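PDB 5FYP: phosphoinositol-specific phospholipase C from Pseudomonas sp., which probably cleaves phosphoinositides at the glycerol-phosphate bond in a calcium-dependent reaction, as other phospholipases C of this kind do. Local coordinates for residues G163-P175 against K250-W262. Residues are numbered along the deposited sequence; the frame is centred on the assembly and turned at random.
Sequences GALQGNLKGKSWP and KQAFAYSHIGRVW
L169 and K170, in the turn that follows helix 165-168, lie against Y255 and S256, where helix 249-254 ends and the chain swings round into strand 258-262; the CA atoms of K170 and Y255 are 4.1 Å apart. S256 closes its helix in a Schellman motif with positive phi, and its hydroxyl, anti to the carbonyl carbon (chi1 -62°), reaches over to give its proton to K172, OG to O 2.7 Å. A water ties the same OG to G171 N and A254 O, bridging the type II turn 169-172 and the helix end. S256 works from its backbone too: W174 NE1 donates to S256 O at 2.8 Å, with the oxygen at the indole edge, while I258 lays CG1 over one face of that indole, 3.5 Å from W174 CZ2. A leucine at W174 would probably leave S256 O without its donor and I258 without the flat surface it rests on. H257 NE2 meets Q166 O at 2.8 Å, on a lone pair and in the imidazole plane; because H257 ND1 is bound to N239 OD1, both ring nitrogens are engaged, which should hold the ring's rotation. The Q166 amide itself turns elsewhere, to G223 O. Farther out, K170 stretches its CD over the Y255 ring in a CH-pi contact, 4.1 Å from the centroid. The hydrogen bonds and the packing round them pin the helix-to-strand turn of a beta-alpha-beta crossover (strand 238-242, helix 249-254, strand 258-262), a repeating element of the TIM-barrel fold expected for this family, to the turn after helix 165-168.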
loop_
_atom_site.group_PDB
_atom_site.type_symbol
_atom_site.label_atom_id
_atom_site.label_comp_id
_atom_site.label_asym_id
_atom_site.label_seq_id
_atom_site.Cartn_x
_atom_site.Cartn_y
_atom_site.Cartn_z
ATOM N N GLY A 163 -6.226 -15.037 8.924
ATOM C CA GLY A 163 -7.621 -14.649 9.048
ATOM C C GLY A 163 -8.018 -14.091 10.386
ATOM O O GLY A 163 -9.196 -13.774 10.573
ATOM N N ALA A 164 -7.063 -13.923 11.288
ATOM C CA ALA A 164 -7.279 -13.290 12.579
ATOM C C ALA A 164 -6.295 -12.158 12.846
ATOM O O ALA A 164 -6.162 -11.688 13.984
ATOM C CB ALA A 164 -7.231 -14.327 13.716
ATOM N N LEU A 165 -5.610 -11.693 11.801
ATOM C CA LEU A 165 -4.732 -10.522 11.936
ATOM C C LEU A 165 -5.472 -9.339 12.536
ATOM O O LEU A 165 -4.911 -8.575 13.339
ATOM C CB LEU A 165 -4.195 -10.086 10.575
ATOM C CG LEU A 165 -3.024 -10.916 10.052
ATOM C CD1 LEU A 165 -2.793 -10.598 8.588
ATOM C CD2 LEU A 165 -1.780 -10.643 10.883
ATOM N N GLN A 166 -6.721 -9.140 12.115
ATOM C CA GLN A 166 -7.426 -7.904 12.455
ATOM C C GLN A 166 -7.355 -7.599 13.937
ATOM O O GLN A 166 -6.984 -6.494 14.349
ATOM C CB GLN A 166 -8.868 -8.031 11.984
ATOM C CG GLN A 166 -9.679 -6.782 12.223
ATOM C CD GLN A 166 -11.160 -6.972 11.977
ATOM O OE1 GLN A 166 -11.738 -8.031 12.281
ATOM N NE2 GLN A 166 -11.801 -5.949 11.479
ATOM N N GLY A 167 -7.770 -8.579 14.723
ATOM C CA GLY A 167 -7.774 -8.436 16.176
ATOM C C GLY A 167 -6.500 -8.880 16.857
ATOM O O GLY A 167 -6.141 -8.333 17.917
ATOM N N ASN A 168 -5.795 -9.861 16.303
ATOM C CA ASN A 168 -4.579 -10.340 16.964
ATOM C C ASN A 168 -3.409 -9.385 16.867
ATOM O O ASN A 168 -2.490 -9.454 17.677
ATOM C CB ASN A 168 -4.219 -11.734 16.492
ATOM C CG ASN A 168 -5.212 -12.783 16.974
ATOM O OD1 ASN A 168 -5.966 -12.559 17.910
ATOM N ND2 ASN A 168 -5.158 -13.945 16.383
ATOM N N LEU A 169 -3.463 -8.447 15.926
ATOM C CA LEU A 169 -2.421 -7.411 15.870
ATOM C C LEU A 169 -2.421 -6.465 17.044
ATOM O O LEU A 169 -1.394 -5.849 17.315
ATOM C CB LEU A 169 -2.505 -6.617 14.576
ATOM C CG LEU A 169 -1.866 -7.341 13.374
ATOM C CD1 LEU A 169 -2.339 -6.723 12.069
ATOM C CD2 LEU A 169 -0.364 -7.268 13.459
ATOM N N LYS A 170 -3.552 -6.310 17.726
ATOM C CA LYS A 170 -3.615 -5.381 18.837
ATOM C C LYS A 170 -2.593 -5.789 19.908
ATOM O O LYS A 170 -2.591 -6.913 20.383
ATOM C CB LYS A 170 -5.028 -5.350 19.412
ATOM C CG LYS A 170 -5.219 -4.297 20.481
ATOM C CD LYS A 170 -6.630 -4.419 21.090
ATOM C CE LYS A 170 -6.575 -5.616 22.049
ATOM N NZ LYS A 170 -7.627 -5.677 23.025
ATOM N N GLY A 171 -1.738 -4.867 20.260
ATOM C CA GLY A 171 -0.706 -5.137 21.276
ATOM C C GLY A 171 0.543 -5.783 20.723
ATOM O O GLY A 171 1.459 -6.070 21.472
ATOM N N LYS A 172 0.610 -5.943 19.403
ATOM C CA LYS A 172 1.755 -6.628 18.792
ATOM C C LYS A 172 2.564 -5.677 17.903
ATOM O O LYS A 172 2.101 -4.700 17.327
ATOM C CB LYS A 172 1.283 -7.873 18.016
ATOM C CG LYS A 172 0.772 -9.061 18.896
ATOM C CD LYS A 172 1.905 -10.003 19.300
ATOM C CE LYS A 172 1.524 -11.296 19.986
ATOM N NZ LYS A 172 0.312 -11.224 20.811
ATOM N N SER A 173 3.823 -6.030 17.751
ATOM C CA SER A 173 4.752 -5.307 16.883
ATOM C C SER A 173 4.939 -6.040 15.565
ATOM O O SER A 173 5.145 -7.265 15.514
ATOM C CB SER A 173 6.119 -5.186 17.559
ATOM O OG SER A 173 6.013 -4.411 18.712
ATOM N N TRP A 174 4.891 -5.278 14.475
ATOM C CA TRP A 174 5.370 -5.794 13.187
ATOM C C TRP A 174 6.885 -6.018 13.258
ATOM O O TRP A 174 7.563 -5.446 14.117
ATOM C CB TRP A 174 5.071 -4.787 12.076
ATOM C CG TRP A 174 3.623 -4.636 11.719
ATOM C CD1 TRP A 174 2.571 -4.420 12.563
ATOM C CD2 TRP A 174 3.073 -4.621 10.388
ATOM N NE1 TRP A 174 1.402 -4.298 11.841
ATOM C CE2 TRP A 174 1.683 -4.409 10.507
ATOM C CE3 TRP A 174 3.621 -4.773 9.100
ATOM C CZ2 TRP A 174 0.847 -4.367 9.414
ATOM C CZ3 TRP A 174 2.784 -4.725 8.013
ATOM C CH2 TRP A 174 1.407 -4.554 8.181
ATOM N N PRO A 175 7.447 -6.763 12.281
ATOM C CA PRO A 175 8.901 -6.760 12.151
ATOM C C PRO A 175 9.425 -5.330 11.996
ATOM O O PRO A 175 8.723 -4.413 11.524
ATOM C CB PRO A 175 9.142 -7.586 10.881
ATOM C CG PRO A 175 7.897 -8.434 10.745
ATOM C CD PRO A 175 6.806 -7.527 11.208
ATOM N N LYS A 250 -5.580 7.014 14.877
ATOM C CA LYS A 250 -5.185 6.690 16.254
ATOM C C LYS A 250 -5.618 5.284 16.645
ATOM O O LYS A 250 -4.920 4.591 17.374
ATOM C CB LYS A 250 -5.706 7.730 17.261
ATOM C CG LYS A 250 -4.965 9.063 17.226
ATOM C CD LYS A 250 -5.421 10.087 18.241
ATOM C CE LYS A 250 -4.460 11.263 18.272
ATOM N NZ LYS A 250 -3.108 10.974 18.840
ATOM N N GLN A 251 -6.783 4.862 16.163
ATOM C CA GLN A 251 -7.272 3.492 16.411
ATOM C C GLN A 251 -6.569 2.477 15.525
ATOM O O GLN A 251 -6.307 1.359 16.001
ATOM C CB GLN A 251 -8.764 3.437 16.343
ATOM C CG GLN A 251 -9.409 3.898 17.635
ATOM C CD GLN A 251 -9.155 2.864 18.741
ATOM O OE1 GLN A 251 -9.382 1.644 18.530
ATOM N NE2 GLN A 251 -8.383 3.267 19.736
ATOM N N ALA A 252 -6.254 2.830 14.280
ATOM C CA ALA A 252 -5.377 1.952 13.502
ATOM C C ALA A 252 -4.067 1.701 14.256
ATOM O O ALA A 252 -3.606 0.570 14.421
ATOM C CB ALA A 252 -5.103 2.539 12.133
ATOM N N PHE A 253 -3.465 2.788 14.733
ATOM C CA PHE A 253 -2.253 2.725 15.524
ATOM C C PHE A 253 -2.426 1.839 16.749
ATOM O O PHE A 253 -1.579 0.981 17.063
ATOM C CB PHE A 253 -1.836 4.168 15.911
ATOM C CG PHE A 253 -0.663 4.260 16.859
ATOM C CD1 PHE A 253 0.621 4.246 16.424
ATOM C CD2 PHE A 253 -0.886 4.364 18.213
ATOM C CE1 PHE A 253 1.676 4.343 17.319
ATOM C CE2 PHE A 253 0.171 4.472 19.115
ATOM C CZ PHE A 253 1.445 4.447 18.657
ATOM N N ALA A 254 -3.525 2.013 17.470
ATOM C CA ALA A 254 -3.804 1.198 18.674
ATOM C C ALA A 254 -3.885 -0.297 18.351
ATOM O O ALA A 254 -3.548 -1.155 19.177
ATOM C CB ALA A 254 -5.077 1.663 19.339
ATOM N N TYR A 255 -4.397 -0.606 17.174
ATOM C CA TYR A 255 -4.554 -1.984 16.698
ATOM C C TYR A 255 -3.356 -2.515 15.924
ATOM O O TYR A 255 -3.418 -3.642 15.415
ATOM C CB TYR A 255 -5.850 -2.143 15.859
ATOM C CG TYR A 255 -7.022 -2.593 16.697
ATOM C CD1 TYR A 255 -7.710 -1.707 17.527
ATOM C CD2 TYR A 255 -7.396 -3.934 16.710
ATOM C CE1 TYR A 255 -8.749 -2.188 18.323
ATOM C CE2 TYR A 255 -8.419 -4.398 17.482
ATOM C CZ TYR A 255 -9.083 -3.528 18.319
ATOM O OH TYR A 255 -10.085 -4.055 19.102
ATOM N N SER A 256 -2.261 -1.739 15.843
ATOM C CA SER A 256 -1.095 -2.145 15.020
ATOM C C SER A 256 -1.508 -2.443 13.590
ATOM O O SER A 256 -0.968 -3.340 12.944
ATOM C CB SER A 256 -0.311 -3.285 15.631
ATOM O OG SER A 256 0.195 -2.846 16.888
ATOM N N HIS A 257 -2.472 -1.650 13.076
ATOM C CA HIS A 257 -2.751 -1.657 11.637
ATOM C C HIS A 257 -2.055 -0.464 11.000
ATOM O O HIS A 257 -2.021 0.617 11.572
ATOM C CB HIS A 257 -4.252 -1.508 11.359
ATOM C CG HIS A 257 -5.105 -2.646 11.842
ATOM N ND1 HIS A 257 -6.430 -2.695 11.518
ATOM C CD2 HIS A 257 -4.872 -3.718 12.612
ATOM C CE1 HIS A 257 -6.982 -3.756 12.078
ATOM N NE2 HIS A 257 -6.065 -4.385 12.766
ATOM N N ILE A 258 -1.549 -0.624 9.776
ATOM C CA ILE A 258 -0.881 0.487 9.098
ATOM C C ILE A 258 -1.926 1.417 8.519
ATOM O O ILE A 258 -2.669 1.049 7.574
ATOM C CB ILE A 258 0.087 0.008 8.017
ATOM C CG1 ILE A 258 1.071 -1.024 8.551
ATOM C CG2 ILE A 258 0.806 1.186 7.386
ATOM C CD1 ILE A 258 1.889 -0.583 9.737
ATOM N N GLY A 259 -2.003 2.633 9.061
ATOM C CA GLY A 259 -2.967 3.639 8.608
ATOM C C GLY A 259 -2.387 4.547 7.572
ATOM O O GLY A 259 -1.274 5.049 7.743
ATOM N N ARG A 260 -3.176 4.808 6.530
ATOM C CA ARG A 260 -2.822 5.780 5.488
ATOM C C ARG A 260 -3.908 6.840 5.439
ATOM O O ARG A 260 -5.100 6.517 5.462
ATOM C CB ARG A 260 -2.686 5.114 4.135
ATOM C CG ARG A 260 -2.284 6.063 3.015
ATOM C CD ARG A 260 -1.731 5.294 1.814
ATOM N NE ARG A 260 -1.361 6.121 0.667
ATOM C CZ ARG A 260 -2.220 6.585 -0.200
ATOM N NH1 ARG A 260 -3.524 6.409 -0.021
ATOM N NH2 ARG A 260 -1.765 7.274 -1.247
ATOM N N VAL A 261 -3.472 8.104 5.380
ATOM C CA VAL A 261 -4.383 9.247 5.235
ATOM C C VAL A 261 -4.044 9.996 3.966
ATOM O O VAL A 261 -2.884 10.418 3.784
ATOM C CB VAL A 261 -4.329 10.201 6.430
ATOM C CG1 VAL A 261 -5.134 11.466 6.164
ATOM C CG2 VAL A 261 -4.837 9.490 7.669
ATOM N N TRP A 262 -5.032 10.166 3.096
ATOM C CA TRP A 262 -4.876 10.877 1.842
ATOM C C TRP A 262 -5.778 12.110 1.818
ATOM O O TRP A 262 -6.778 12.171 2.535
ATOM C CB TRP A 262 -5.166 9.936 0.654
ATOM C CG TRP A 262 -6.526 9.335 0.685
ATOM C CD1 TRP A 262 -6.911 8.197 1.291
ATOM C CD2 TRP A 262 -7.698 9.891 0.086
ATOM N NE1 TRP A 262 -8.264 8.006 1.137
ATOM C CE2 TRP A 262 -8.759 9.029 0.377
ATOM C CE3 TRP A 262 -7.944 11.038 -0.684
ATOM C CZ2 TRP A 262 -10.073 9.276 -0.064
ATOM C CZ3 TRP A 262 -9.251 11.289 -1.128
ATOM C CH2 TRP A 262 -10.288 10.412 -0.805
HETATM O O HOH W 1 -1.132 -2.440 19.137
#